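Local coordinates for MSP-domain protein like family member (Caenorhabditis elegans, PDB 1ROW) that is of undetermined activity but, as a sperm-specific member of the major sperm protein (MSP) domain family, probably plays a structural role in nematode sperm, at residues A[3-8]-A[21-26]; A[7-12]-A[102-107]; A[29-34]-A[50-55]; A[33-38]-A[74-79]; A[43-48]-A[58-63]. All blocks are in the same frame, centred on the assembly; numbering follows the deposited sequence.

From the N terminus, contact 1 closes the first loop, joining strand 4-6 antiparallel to strand 17-25. Contact 2 pairs the overlapping stretch 7-12, parallel, with strand 99-108, so its long loop encloses contacts 3, 4 and 5. Contacts 3 and 4 share Phe-33 and Lys-34 of strand 31-37: contact 3 ties it to strand 43-52, contact 4 to strand 70-80. Contact 5 joins strands 43-52 and 56-64; its segments alternate with those of contact 3, and it nests inside contact 4. In this immunoglobulin-like beta sandwich the N-terminal segment passes from strand 17-25 to 99-108 between contacts 1 and 2, and strand 43-52 from 56-64 to 31-37 between contacts 5 and 3.

Contact 1 of 5, residues A[3-8]-A[21-26]; sequences LTADPP and HKLVNG
The imidazole of His-21 meets Pro-7 at its edge: ND1 donates to Pro-7 O at 2.9 Å with the oxygen only 3° out of the ring plane, and the Pro-7 and His-21 side chains cross at about a right angle, Pro-7 CD lying 3.4 Å from His-21 ND1. This bond closes the end of a short antiparallel beta pairing between strand 4-6 and strand 17-25, an edge pairing of the immunoglobulin-like MSP fold. His-21 NE2 is held in turn by Ser-19 OG, so both ring nitrogens are engaged and the ring rotation is fixed. The strand ends at Asp-6, just where a cis peptide precedes Pro-7. Before that point, Thr-4 with Val-24 and Asp-6 with Lys-22 form hydrogen-bonded pairs; the straightest bond, Lys-22 N to Asp-6 O, is almost linear at the hydrogen. Between them lies the non-hydrogen-bonded pair Ala-5 and Leu-23, where Ala-5 CB packs on Leu-23 CD2 at 4.0 Å. Leu-3 has CG anti to its backbone N (chi1 179°), and with chi2 at 55° its CD1 lies 3.3 Å from Val-24 O. The other face carries Thr-4, Asp-6, Lys-22 and Val-24. There Asp-6 OD2 and Lys-22 NZ are 5.0 Å apart, near but not in contact. On this face the Thr-4 and Val-24 side chains lie side by side, Thr-4 OG1 3.3 Å from Val-24 CB.

Contact 2 of 5, residues A[7-12]-A[102-107]; sequences PPACTV and TIPMSA
Ser-106 O is gripped twice from the first segment: Val-12 N donates to it at 2.9 Å, and Thr-11 CA makes a CA-H...O contact with it at 3.3 Å. The pairing of strand 10-13 with strand 99-108 is parallel, as the bridges Cys-10 with Met-105, Thr-11 with Ser-106 and Val-12 with Ala-107 establish; the axes of 10-12 and 102-107 are 15° apart. Two further backbone bonds complete the register: Ser-106 N to Cys-10 O, and Cys-10 N to Pro-104 O at 2.8 Å, the latter nearly along the C=O axis. Side chains alternate between the faces. On the inner one, Cys-10 CB sits 4.0 Å from Met-105 CG; the methionine CG is anti to its carbonyl carbon (chi1 -59°), and the extended chain beyond leads away to Ile-62 and Leu-74. Val-12 CG2 approaches Ala-107 CB at 4.3 Å on that same face. The outer face carries Thr-11 and Ser-106, whose OG bonds to Glu-71. Where the segments begin, contacts are made by carbon: Ala-9 CB touches Pro-104 CG at 3.8 Å, while Pro-8 O meets Ile-103 CG2 at 3.7 Å and Pro-104 CD at 3.4 Å. A proline nitrogen carries no hydrogen to donate toward Pro-8 O, which implies that the bonded pairing begins at Cys-10, while the proline-rich lead-in is held by carbon contacts.

Contact 3 of 5, residues A[29-34]-A[50-55]; sequences EKIVFK and GFVDPS
Gly-50 starts the second segment under the Phe-33 ring: its CA lies 3.8 Å from the ring centroid, 27° off the normal, a CH-pi contact over the face. The same two residues exchange backbone bonds as an antiparallel hydrogen-bonded pair. Phe-51 turns to the other side of the sheet; Ile-31 O lies in its ring plane at the edge, and its CE1 is 4.0 Å from Val-32 CG2. Lys-30 NZ stands 5.8 Å from the Phe-51 centroid, at most a weak cation-pi attraction. Val-52 forms the second hydrogen-bonded pair with Ile-31. Because Ile-31 CG1 stands between its own N and carbonyl carbon (chi1 59°), it presses on Val-52 CB at 3.3 Å, tighter than usual. Val-52 CG2 reaches Phe-33 CD2 at 3.6 Å. At Asp-53, OD1 lies 4.3 Å from Lys-30 NZ, beyond a salt bridge, and Pro-54 CG rests 3.4 Å from Glu-29 C. Around this beta hairpin, helix 88-92 packs against Val-32 and Phe-51; Phe-33 and Val-52 face Lys-58 of strand 56-64, Phe-33 also meets Leu-23 of strand 17-25, and the backbone of Val-32 bonds on to Ala-79 of strand 70-80.

Contact 4 of 5, residues A[33-38]-A[74-79]; sequences FKIKSS and LVVHFA
Ile-35 carries the apolar side of this antiparallel pairing against Leu-74 and Val-76. Its CB stands 4.0 Å from Val-75 O. From there the branches part: CG2, anti to the backbone N, presses on the branch of Leu-74, 3.4 Å from Leu-74 CD1, tighter than usual, and 3.5 Å from Leu-74 CG. CG1 runs alongside Val-76, with Ile-35 CG1 4.1 Å from Val-76 CG2, and the tip CD1 continues to Val-60 of strand 56-64. Leu-74 has CG anti to its backbone N (chi1 -167°), which sends it toward Ile-35, and its CD1 also touches Ser-37 CB at 3.9 Å. Farther along the same face, Phe-33 CB meets Val-76 CG1 at 4.0 Å and comes close to Phe-78 CB. The opposite face bears Lys-34, Lys-36, Val-75 and His-77. There the His-77 ring is turned edge-on to Lys-34 O, which lies in its plane, 3.8 Å from His-77 CD2. Four backbone bonds join the hydrogen-bonded pairs Lys-34 with His-77 and Lys-36 with Val-75; Lys-34 N to His-77 O measures 2.7 Å. The strand axes make an angle of 161°. Both strands are flanked on their other edges, 31-37 by 43-52 and 70-80 by 99-108, and Phe-33, Ile-35, Leu-74 and Val-76 turn to the interior, consistent with the packed core of the immunoglobulin-like MSP sandwich.

Contact 5 of 5, residues A[43-48]-A[58-63]; sequences YRIAPV and KDVVIT
A beta hairpin of strands 43-52 and 56-64 holds this contact, and Pro-47, preceded by a cis peptide, marks where its first strand leaves the pairing. Arg-44 with Thr-63 and Ala-46 with Val-61 are the hydrogen-bonded antiparallel pairs, each with two backbone bonds; the shortest is Val-61 N to Ala-46 O at 2.7 Å. Arg-44 O has a further partner, because water 1 donates to it at 3.0 Å while also bonding Thr-63 OG1 at 2.7 Å, a bridge from backbone to side chain across the strands. The guanidinium of Arg-44 curls back to its own segment: NH2 donates to Tyr-43 O with the donor 62° out of the carbonyl plane. On the other face Ile-45 and Ile-62 form the non-hydrogen-bonded pair, Ile-62 being buried. Ile-45 CG1 is anti to the backbone N (chi1 -175°), 4.1 Å from Val-61 O; the modelled position of CD1 beyond it is doubtful. Tyr-43 crosses Ile-62 obliquely, its CD1 3.6 Å from Ile-62 CG2, and the ring continues toward Met-105 and Ala-107 of strand 99-108. At the proline, CG touches the methylene side of lysine, Pro-47 CG to Lys-58 CE being 3.7 Å, and Pro-47 CD lies 3.5 Å from Asp-59 O. Just past it, Val-48 bonds through its backbone to Ile-35. A strand that pairs with 56-64 before a cis-proline and with strand 31-37 after it is consistent with the switched strand of the immunoglobulin-like MSP fold.

Contact 1 of 5, residues A[3-8]-A[21-26]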
# COMPACT_ATOMS: atom_id res chain seq x y z
N LEU A 3 7.77 -7.58 -6.37
CA LEU A 3 7.23 -6.53 -5.46
C LEU A 3 6.93 -7.07 -4.06
O LEU A 3 6.05 -7.90 -3.88
CB LEU A 3 5.95 -5.94 -6.04
CG LEU A 3 5.30 -4.85 -5.18
CD1 LEU A 3 6.30 -3.75 -4.89
CD2 LEU A 3 4.08 -4.30 -5.90
N THR A 4 7.68 -6.58 -3.08
CA THR A 4 7.48 -7.03 -1.71
C THR A 4 7.14 -5.87 -0.78
O THR A 4 7.25 -4.70 -1.15
CB THR A 4 8.75 -7.73 -1.17
OG1 THR A 4 9.87 -6.86 -1.31
CG2 THR A 4 9.03 -9.00 -1.95
N ALA A 5 6.71 -6.20 0.43
CA ALA A 5 6.38 -5.20 1.43
C ALA A 5 7.07 -5.64 2.71
O ALA A 5 6.87 -6.77 3.18
CB ALA A 5 4.88 -5.11 1.64
N ASP A 6 7.88 -4.75 3.27
CA ASP A 6 8.61 -5.03 4.49
C ASP A 6 8.16 -4.08 5.60
O ASP A 6 8.46 -2.89 5.55
CB ASP A 6 10.11 -4.88 4.24
CG ASP A 6 10.93 -4.98 5.51
OD1 ASP A 6 10.79 -5.99 6.23
OD2 ASP A 6 11.72 -4.05 5.77
N PRO A 7 7.44 -4.59 6.60
CA PRO A 7 7.01 -5.98 6.79
C PRO A 7 5.80 -6.31 5.93
O PRO A 7 5.09 -5.41 5.47
CB PRO A 7 6.63 -6.05 8.27
CG PRO A 7 7.15 -4.78 8.86
CD PRO A 7 7.01 -3.79 7.75
N PRO A 8 5.55 -7.61 5.72
CA PRO A 8 4.45 -8.15 4.92
C PRO A 8 3.11 -8.20 5.68
O PRO A 8 2.09 -8.54 5.10
CB PRO A 8 4.95 -9.54 4.56
CG PRO A 8 5.67 -9.93 5.82
CD PRO A 8 6.47 -8.69 6.12
N HIS A 21 5.35 0.55 6.17
CA HIS A 21 5.74 -0.58 5.35
C HIS A 21 6.47 -0.10 4.11
O HIS A 21 6.03 0.83 3.43
CB HIS A 21 4.48 -1.38 4.99
CG HIS A 21 3.72 -1.85 6.19
ND1 HIS A 21 3.81 -3.15 6.66
CD2 HIS A 21 2.95 -1.18 7.08
CE1 HIS A 21 3.12 -3.25 7.79
NE2 HIS A 21 2.59 -2.07 8.06
N LYS A 22 7.62 -0.72 3.84
CA LYS A 22 8.42 -0.33 2.68
C LYS A 22 8.15 -1.22 1.48
O LYS A 22 8.46 -2.41 1.50
CB LYS A 22 9.92 -0.42 3.01
CG LYS A 22 10.37 0.40 4.21
CD LYS A 22 11.85 0.14 4.52
CE LYS A 22 12.28 0.83 5.82
NZ LYS A 22 13.71 0.54 6.17
N LEU A 23 7.54 -0.65 0.44
CA LEU A 23 7.28 -1.41 -0.78
C LEU A 23 8.61 -1.51 -1.51
O LEU A 23 9.28 -0.50 -1.75
CB LEU A 23 6.25 -0.69 -1.66
CG LEU A 23 4.83 -0.57 -1.09
CD1 LEU A 23 3.91 0.03 -2.15
CD2 LEU A 23 4.32 -1.95 -0.69
N VAL A 24 9.01 -2.73 -1.85
CA VAL A 24 10.27 -2.93 -2.54
C VAL A 24 10.09 -3.53 -3.91
O VAL A 24 9.43 -4.57 -4.07
CB VAL A 24 11.20 -3.86 -1.73
CG1 VAL A 24 12.51 -4.07 -2.48
CG2 VAL A 24 11.46 -3.25 -0.36
N ASN A 25 10.66 -2.87 -4.91
CA ASN A 25 10.58 -3.34 -6.29
C ASN A 25 11.94 -3.88 -6.72
O ASN A 25 12.88 -3.11 -6.97
CB ASN A 25 10.15 -2.20 -7.22
CG ASN A 25 10.15 -2.62 -8.68
OD1 ASN A 25 10.32 -3.79 -9.01
ND2 ASN A 25 9.94 -1.64 -9.57
N GLY A 26 12.04 -5.20 -6.79
CA GLY A 26 13.29 -5.83 -7.19
C GLY A 26 13.33 -6.13 -8.68
O GLY A 26 14.28 -6.75 -9.16

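Contact 2 of 5, residues A[7-12]-A[102-107]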
# COMPACT_ATOMS: atom_id res chain seq x y z
N PRO A 7 7.44 -4.59 6.60
CA PRO A 7 7.01 -5.98 6.79
C PRO A 7 5.80 -6.31 5.93
O PRO A 7 5.09 -5.41 5.47
CB PRO A 7 6.63 -6.05 8.27
CG PRO A 7 7.15 -4.78 8.86
CD PRO A 7 7.01 -3.79 7.75
N PRO A 8 5.55 -7.61 5.72
CA PRO A 8 4.45 -8.15 4.92
C PRO A 8 3.11 -8.20 5.68
O PRO A 8 2.09 -8.54 5.10
CB PRO A 8 4.95 -9.54 4.56
CG PRO A 8 5.67 -9.93 5.82
CD PRO A 8 6.47 -8.69 6.12
N ALA A 9 3.14 -7.88 6.97
CA ALA A 9 1.92 -7.87 7.78
C ALA A 9 1.93 -6.69 8.74
O ALA A 9 2.99 -6.25 9.17
CB ALA A 9 1.78 -9.18 8.55
N CYS A 10 0.74 -6.18 9.05
CA CYS A 10 0.60 -5.04 9.96
C CYS A 10 -0.11 -5.42 11.26
O CYS A 10 -1.11 -6.15 11.23
CB CYS A 10 -0.18 -3.92 9.27
SG CYS A 10 -0.79 -2.62 10.39
N THR A 11 0.39 -4.93 12.39
CA THR A 11 -0.23 -5.20 13.69
C THR A 11 -0.21 -3.90 14.48
O THR A 11 0.85 -3.41 14.85
CB THR A 11 0.54 -6.28 14.50
OG1 THR A 11 1.87 -5.82 14.77
CG2 THR A 11 0.59 -7.59 13.74
N VAL A 12 -1.38 -3.34 14.74
CA VAL A 12 -1.46 -2.08 15.47
C VAL A 12 -2.42 -2.13 16.65
O VAL A 12 -3.29 -3.00 16.71
CB VAL A 12 -1.93 -0.94 14.56
CG1 VAL A 12 -0.86 -0.61 13.53
CG2 VAL A 12 -3.24 -1.33 13.88
N THR A 102 -1.41 -8.47 -0.83
CA THR A 102 -2.23 -8.11 0.32
C THR A 102 -1.45 -8.13 1.62
O THR A 102 -0.74 -9.09 1.92
CB THR A 102 -3.44 -9.04 0.43
OG1 THR A 102 -4.24 -8.91 -0.76
CG2 THR A 102 -4.29 -8.69 1.64
N ILE A 103 -1.58 -7.04 2.37
CA ILE A 103 -0.92 -6.89 3.66
C ILE A 103 -2.04 -6.95 4.70
O ILE A 103 -2.93 -6.09 4.72
CB ILE A 103 -0.22 -5.51 3.78
CG1 ILE A 103 0.91 -5.40 2.77
CG2 ILE A 103 0.31 -5.30 5.20
CD1 ILE A 103 1.65 -4.08 2.83
N PRO A 104 -2.04 -7.99 5.54
CA PRO A 104 -3.11 -8.05 6.54
C PRO A 104 -2.88 -7.00 7.63
O PRO A 104 -1.74 -6.67 7.96
CB PRO A 104 -3.03 -9.48 7.07
CG PRO A 104 -1.58 -9.81 6.93
CD PRO A 104 -1.24 -9.23 5.56
N MET A 105 -3.96 -6.46 8.17
CA MET A 105 -3.84 -5.46 9.23
C MET A 105 -4.59 -5.98 10.45
O MET A 105 -5.81 -6.13 10.42
CB MET A 105 -4.44 -4.12 8.78
CG MET A 105 -3.81 -3.52 7.55
SD MET A 105 -4.53 -1.90 7.21
CE MET A 105 -3.33 -1.18 6.22
N SER A 106 -3.85 -6.25 11.52
CA SER A 106 -4.45 -6.75 12.75
C SER A 106 -4.50 -5.68 13.84
O SER A 106 -3.47 -5.31 14.39
CB SER A 106 -3.66 -7.95 13.28
OG SER A 106 -3.70 -9.02 12.36
N ALA A 107 -5.69 -5.18 14.13
CA ALA A 107 -5.87 -4.18 15.18
C ALA A 107 -6.23 -5.00 16.41
O ALA A 107 -7.30 -5.62 16.46
CB ALA A 107 -6.99 -3.22 14.82

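Contact 3 of 5, residues A[29-34]-A[50-55]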
# COMPACT_ATOMS: atom_id res chain seq x y z
N GLU A 29 11.82 -2.80 -14.02
CA GLU A 29 11.00 -1.72 -14.57
C GLU A 29 10.28 -1.00 -13.44
O GLU A 29 10.04 -1.58 -12.38
CB GLU A 29 9.98 -2.26 -15.59
CG GLU A 29 8.88 -3.16 -15.02
CD GLU A 29 7.87 -3.59 -16.07
OE1 GLU A 29 7.41 -2.74 -16.85
OE2 GLU A 29 7.53 -4.80 -16.12
N LYS A 30 9.95 0.27 -13.65
CA LYS A 30 9.25 1.05 -12.65
C LYS A 30 7.85 0.48 -12.50
O LYS A 30 7.26 0.01 -13.47
CB LYS A 30 9.17 2.51 -13.08
CG LYS A 30 8.49 3.44 -12.08
CD LYS A 30 8.40 4.88 -12.63
CE LYS A 30 9.77 5.44 -12.97
NZ LYS A 30 9.69 6.76 -13.67
N ILE A 31 7.31 0.51 -11.29
CA ILE A 31 5.96 0.02 -11.08
C ILE A 31 5.08 1.14 -10.55
O ILE A 31 5.55 2.05 -9.87
CB ILE A 31 5.92 -1.16 -10.08
CG1 ILE A 31 6.50 -0.72 -8.73
CG2 ILE A 31 6.68 -2.36 -10.65
CD1 ILE A 31 6.63 -1.84 -7.71
N VAL A 32 3.80 1.07 -10.89
CA VAL A 32 2.81 2.04 -10.43
C VAL A 32 1.91 1.22 -9.51
O VAL A 32 1.68 0.04 -9.78
CB VAL A 32 1.98 2.61 -11.62
CG1 VAL A 32 1.16 1.51 -12.27
CG2 VAL A 32 1.08 3.73 -11.14
N PHE A 33 1.42 1.82 -8.43
CA PHE A 33 0.56 1.10 -7.51
C PHE A 33 -0.59 1.96 -6.99
O PHE A 33 -0.51 3.19 -7.00
CB PHE A 33 1.38 0.57 -6.32
CG PHE A 33 1.89 1.64 -5.40
CD1 PHE A 33 1.05 2.22 -4.45
CD2 PHE A 33 3.20 2.08 -5.48
CE1 PHE A 33 1.51 3.22 -3.59
CE2 PHE A 33 3.68 3.09 -4.63
CZ PHE A 33 2.83 3.66 -3.69
N LYS A 34 -1.65 1.30 -6.54
CA LYS A 34 -2.83 1.94 -5.97
C LYS A 34 -3.25 1.10 -4.77
O LYS A 34 -3.37 -0.12 -4.88
CB LYS A 34 -3.99 2.00 -6.97
CG LYS A 34 -5.23 2.63 -6.37
CD LYS A 34 -6.43 2.59 -7.31
CE LYS A 34 -7.57 3.44 -6.76
NZ LYS A 34 -7.92 3.08 -5.35
N GLY A 50 1.17 5.81 -6.13
CA GLY A 50 2.60 6.06 -6.17
C GLY A 50 3.37 5.20 -7.14
O GLY A 50 2.81 4.38 -7.85
N PHE A 51 4.68 5.42 -7.16
CA PHE A 51 5.60 4.68 -8.02
C PHE A 51 6.66 4.00 -7.16
O PHE A 51 6.90 4.42 -6.03
CB PHE A 51 6.34 5.63 -8.97
CG PHE A 51 5.45 6.35 -9.95
CD1 PHE A 51 4.80 5.66 -10.97
CD2 PHE A 51 5.31 7.73 -9.88
CE1 PHE A 51 4.03 6.33 -11.91
CE2 PHE A 51 4.54 8.42 -10.82
CZ PHE A 51 3.90 7.72 -11.83
N VAL A 52 7.28 2.96 -7.69
CA VAL A 52 8.38 2.30 -7.01
C VAL A 52 9.38 2.02 -8.13
O VAL A 52 9.10 1.25 -9.04
CB VAL A 52 7.98 0.97 -6.33
CG1 VAL A 52 9.11 0.52 -5.41
CG2 VAL A 52 6.69 1.13 -5.54
N ASP A 53 10.53 2.68 -8.07
CA ASP A 53 11.56 2.52 -9.08
C ASP A 53 12.23 1.16 -9.06
O ASP A 53 12.18 0.44 -8.06
CB ASP A 53 12.64 3.60 -8.90
CG ASP A 53 12.09 5.00 -9.02
OD1 ASP A 53 11.33 5.26 -9.98
OD2 ASP A 53 12.41 5.84 -8.16
N PRO A 54 12.86 0.76 -10.17
CA PRO A 54 13.54 -0.54 -10.23
C PRO A 54 14.58 -0.54 -9.10
O PRO A 54 15.33 0.42 -8.95
CB PRO A 54 14.20 -0.52 -11.61
CG PRO A 54 13.27 0.33 -12.41
CD PRO A 54 12.94 1.45 -11.47
N SER A 55 14.61 -1.62 -8.32
CA SER A 55 15.53 -1.75 -7.19
C SER A 55 15.36 -0.58 -6.21
O SER A 55 16.27 -0.25 -5.45
CB SER A 55 16.99 -1.84 -7.66
OG SER A 55 17.46 -0.60 -8.15

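Contact 4 of 5, residues A[33-38]-A[74-79]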
# COMPACT_ATOMS: atom_id res chain seq x y z
N PHE A 33 1.42 1.82 -8.43
CA PHE A 33 0.56 1.10 -7.51
C PHE A 33 -0.59 1.96 -6.99
O PHE A 33 -0.51 3.19 -7.00
CB PHE A 33 1.38 0.57 -6.32
CG PHE A 33 1.89 1.64 -5.40
CD1 PHE A 33 1.05 2.22 -4.45
CD2 PHE A 33 3.20 2.08 -5.48
CE1 PHE A 33 1.51 3.22 -3.59
CE2 PHE A 33 3.68 3.09 -4.63
CZ PHE A 33 2.83 3.66 -3.69
N LYS A 34 -1.65 1.30 -6.54
CA LYS A 34 -2.83 1.94 -5.97
C LYS A 34 -3.25 1.10 -4.77
O LYS A 34 -3.37 -0.12 -4.88
CB LYS A 34 -3.99 2.00 -6.97
CG LYS A 34 -5.23 2.63 -6.37
CD LYS A 34 -6.43 2.59 -7.31
CE LYS A 34 -7.57 3.44 -6.76
NZ LYS A 34 -7.92 3.08 -5.35
N ILE A 35 -3.51 1.74 -3.64
CA ILE A 35 -3.86 1.00 -2.45
C ILE A 35 -5.30 1.18 -1.98
O ILE A 35 -5.80 2.29 -1.90
CB ILE A 35 -2.92 1.36 -1.29
CG1 ILE A 35 -1.47 1.19 -1.75
CG2 ILE A 35 -3.21 0.49 -0.08
CD1 ILE A 35 -0.43 1.46 -0.68
N LYS A 36 -5.94 0.07 -1.66
CA LYS A 36 -7.31 0.08 -1.17
C LYS A 36 -7.35 -0.68 0.16
O LYS A 36 -6.78 -1.75 0.28
CB LYS A 36 -8.27 -0.56 -2.17
CG LYS A 36 -8.87 0.42 -3.18
CD LYS A 36 -10.17 -0.13 -3.76
CE LYS A 36 -10.91 0.92 -4.58
NZ LYS A 36 -12.25 0.44 -5.04
N SER A 37 -8.03 -0.09 1.14
CA SER A 37 -8.16 -0.69 2.47
C SER A 37 -9.55 -1.28 2.66
O SER A 37 -10.54 -0.71 2.20
CB SER A 37 -7.92 0.37 3.55
OG SER A 37 -8.31 -0.09 4.83
N SER A 38 -9.63 -2.42 3.33
CA SER A 38 -10.92 -3.06 3.58
C SER A 38 -11.66 -2.30 4.68
O SER A 38 -12.82 -2.56 4.94
CB SER A 38 -10.73 -4.51 4.04
OG SER A 38 -10.11 -4.55 5.32
N LEU A 74 -5.11 -4.69 3.53
CA LEU A 74 -4.64 -3.59 2.72
C LEU A 74 -4.26 -4.24 1.40
O LEU A 74 -3.36 -5.07 1.35
CB LEU A 74 -3.43 -2.92 3.36
CG LEU A 74 -3.01 -1.56 2.78
CD1 LEU A 74 -4.13 -0.54 3.02
CD2 LEU A 74 -1.72 -1.11 3.44
N VAL A 75 -4.97 -3.88 0.34
CA VAL A 75 -4.69 -4.45 -0.97
C VAL A 75 -3.94 -3.47 -1.84
O VAL A 75 -4.37 -2.33 -2.06
CB VAL A 75 -5.99 -4.88 -1.68
CG1 VAL A 75 -5.66 -5.53 -3.02
CG2 VAL A 75 -6.76 -5.85 -0.80
N VAL A 76 -2.80 -3.92 -2.35
CA VAL A 76 -1.97 -3.10 -3.20
C VAL A 76 -2.06 -3.59 -4.64
O VAL A 76 -1.58 -4.68 -4.98
CB VAL A 76 -0.50 -3.13 -2.73
CG1 VAL A 76 0.33 -2.18 -3.57
CG2 VAL A 76 -0.42 -2.73 -1.25
N HIS A 77 -2.71 -2.80 -5.48
CA HIS A 77 -2.87 -3.11 -6.90
C HIS A 77 -1.69 -2.46 -7.62
O HIS A 77 -1.43 -1.27 -7.43
CB HIS A 77 -4.20 -2.53 -7.41
CG HIS A 77 -5.40 -3.11 -6.74
ND1 HIS A 77 -6.06 -4.22 -7.21
CD2 HIS A 77 -6.03 -2.77 -5.58
CE1 HIS A 77 -7.03 -4.55 -6.38
NE2 HIS A 77 -7.03 -3.69 -5.39
N PHE A 78 -0.99 -3.22 -8.45
CA PHE A 78 0.16 -2.67 -9.15
C PHE A 78 0.24 -3.07 -10.61
O PHE A 78 -0.45 -3.99 -11.06
CB PHE A 78 1.45 -3.10 -8.44
CG PHE A 78 1.62 -4.58 -8.35
CD1 PHE A 78 2.14 -5.29 -9.43
CD2 PHE A 78 1.22 -5.27 -7.21
CE1 PHE A 78 2.26 -6.68 -9.37
CE2 PHE A 78 1.34 -6.66 -7.14
CZ PHE A 78 1.85 -7.36 -8.22
N ALA A 79 1.09 -2.37 -11.35
CA ALA A 79 1.29 -2.63 -12.76
C ALA A 79 2.54 -1.93 -13.26
O ALA A 79 3.11 -1.08 -12.59
CB ALA A 79 0.08 -2.14 -13.56

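Contact 5 of 5, residues A[43-48]-A[58-63]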
# COMPACT_ATOMS: atom_id res chain seq x y z
N TYR A 43 -8.85 3.51 9.51
CA TYR A 43 -7.55 3.56 8.84
C TYR A 43 -7.40 4.67 7.80
O TYR A 43 -8.34 4.99 7.06
CB TYR A 43 -7.27 2.23 8.13
CG TYR A 43 -6.96 1.07 9.03
CD1 TYR A 43 -5.69 0.90 9.59
CD2 TYR A 43 -7.93 0.10 9.31
CE1 TYR A 43 -5.39 -0.21 10.39
CE2 TYR A 43 -7.64 -1.00 10.11
CZ TYR A 43 -6.37 -1.15 10.64
OH TYR A 43 -6.09 -2.25 11.41
N ARG A 44 -6.20 5.22 7.75
CA ARG A 44 -5.84 6.25 6.79
C ARG A 44 -4.52 5.78 6.19
O ARG A 44 -3.58 5.44 6.93
CB ARG A 44 -5.68 7.61 7.48
CG ARG A 44 -6.99 8.21 7.96
CD ARG A 44 -7.90 8.57 6.79
NE ARG A 44 -9.15 9.20 7.22
CZ ARG A 44 -10.17 8.54 7.76
NH1 ARG A 44 -11.27 9.20 8.13
NH2 ARG A 44 -10.11 7.22 7.92
N ILE A 45 -4.44 5.75 4.87
CA ILE A 45 -3.23 5.29 4.20
C ILE A 45 -2.55 6.41 3.42
O ILE A 45 -3.19 7.17 2.69
CB ILE A 45 -3.54 4.11 3.25
CG1 ILE A 45 -2.24 3.57 2.65
CG2 ILE A 45 -4.49 4.55 2.15
CD1 ILE A 45 -1.35 2.93 3.68
N ALA A 46 -1.23 6.51 3.59
CA ALA A 46 -0.45 7.54 2.92
C ALA A 46 0.85 6.96 2.36
O ALA A 46 1.72 6.52 3.12
CB ALA A 46 -0.14 8.67 3.89
N PRO A 47 1.01 6.96 1.03
CA PRO A 47 0.05 7.46 0.02
C PRO A 47 -0.84 6.35 -0.54
O PRO A 47 -0.60 5.16 -0.31
CB PRO A 47 0.97 8.03 -1.04
CG PRO A 47 2.08 7.00 -1.06
CD PRO A 47 2.34 6.76 0.42
N VAL A 48 -1.87 6.73 -1.28
CA VAL A 48 -2.78 5.76 -1.88
C VAL A 48 -2.29 5.41 -3.28
O VAL A 48 -2.52 4.31 -3.77
CB VAL A 48 -4.24 6.31 -1.94
CG1 VAL A 48 -4.26 7.64 -2.65
CG2 VAL A 48 -5.14 5.33 -2.66
N LYS A 58 9.40 2.44 -1.71
CA LYS A 58 8.44 3.49 -1.40
C LYS A 58 7.80 3.20 -0.06
O LYS A 58 7.25 2.12 0.15
CB LYS A 58 7.36 3.55 -2.48
CG LYS A 58 6.25 4.56 -2.21
CD LYS A 58 6.73 5.99 -2.35
CE LYS A 58 5.55 6.96 -2.27
NZ LYS A 58 5.96 8.39 -2.47
N ASP A 59 7.86 4.16 0.85
CA ASP A 59 7.26 4.00 2.16
C ASP A 59 5.77 4.28 2.13
O ASP A 59 5.33 5.25 1.53
CB ASP A 59 7.91 4.93 3.18
CG ASP A 59 9.18 4.36 3.76
OD1 ASP A 59 9.53 3.22 3.39
OD2 ASP A 59 9.81 5.04 4.60
N VAL A 60 5.01 3.40 2.78
CA VAL A 60 3.57 3.54 2.86
C VAL A 60 3.22 3.52 4.35
O VAL A 60 3.47 2.54 5.05
CB VAL A 60 2.86 2.38 2.12
CG1 VAL A 60 3.32 1.04 2.66
CG2 VAL A 60 1.36 2.52 2.26
N VAL A 61 2.66 4.62 4.84
CA VAL A 61 2.30 4.73 6.24
C VAL A 61 0.83 4.43 6.48
O VAL A 61 -0.06 5.01 5.84
CB VAL A 61 2.60 6.13 6.80
CG1 VAL A 61 2.18 6.22 8.27
CG2 VAL A 61 4.08 6.44 6.67
N ILE A 62 0.59 3.52 7.42
CA ILE A 62 -0.75 3.11 7.82
C ILE A 62 -1.02 3.78 9.15
O ILE A 62 -0.33 3.51 10.15
CB ILE A 62 -0.84 1.58 8.03
CG1 ILE A 62 -0.53 0.83 6.74
CG2 ILE A 62 -2.24 1.20 8.51
CD1 ILE A 62 -0.41 -0.67 6.94
N THR A 63 -2.00 4.68 9.18
CA THR A 63 -2.38 5.35 10.41
C THR A 63 -3.69 4.75 10.89
O THR A 63 -4.66 4.67 10.12
CB THR A 63 -2.58 6.88 10.22
OG1 THR A 63 -1.39 7.45 9.65
CG2 THR A 63 -2.85 7.55 11.56
O HOH W 1 -1.47 7.60 6.93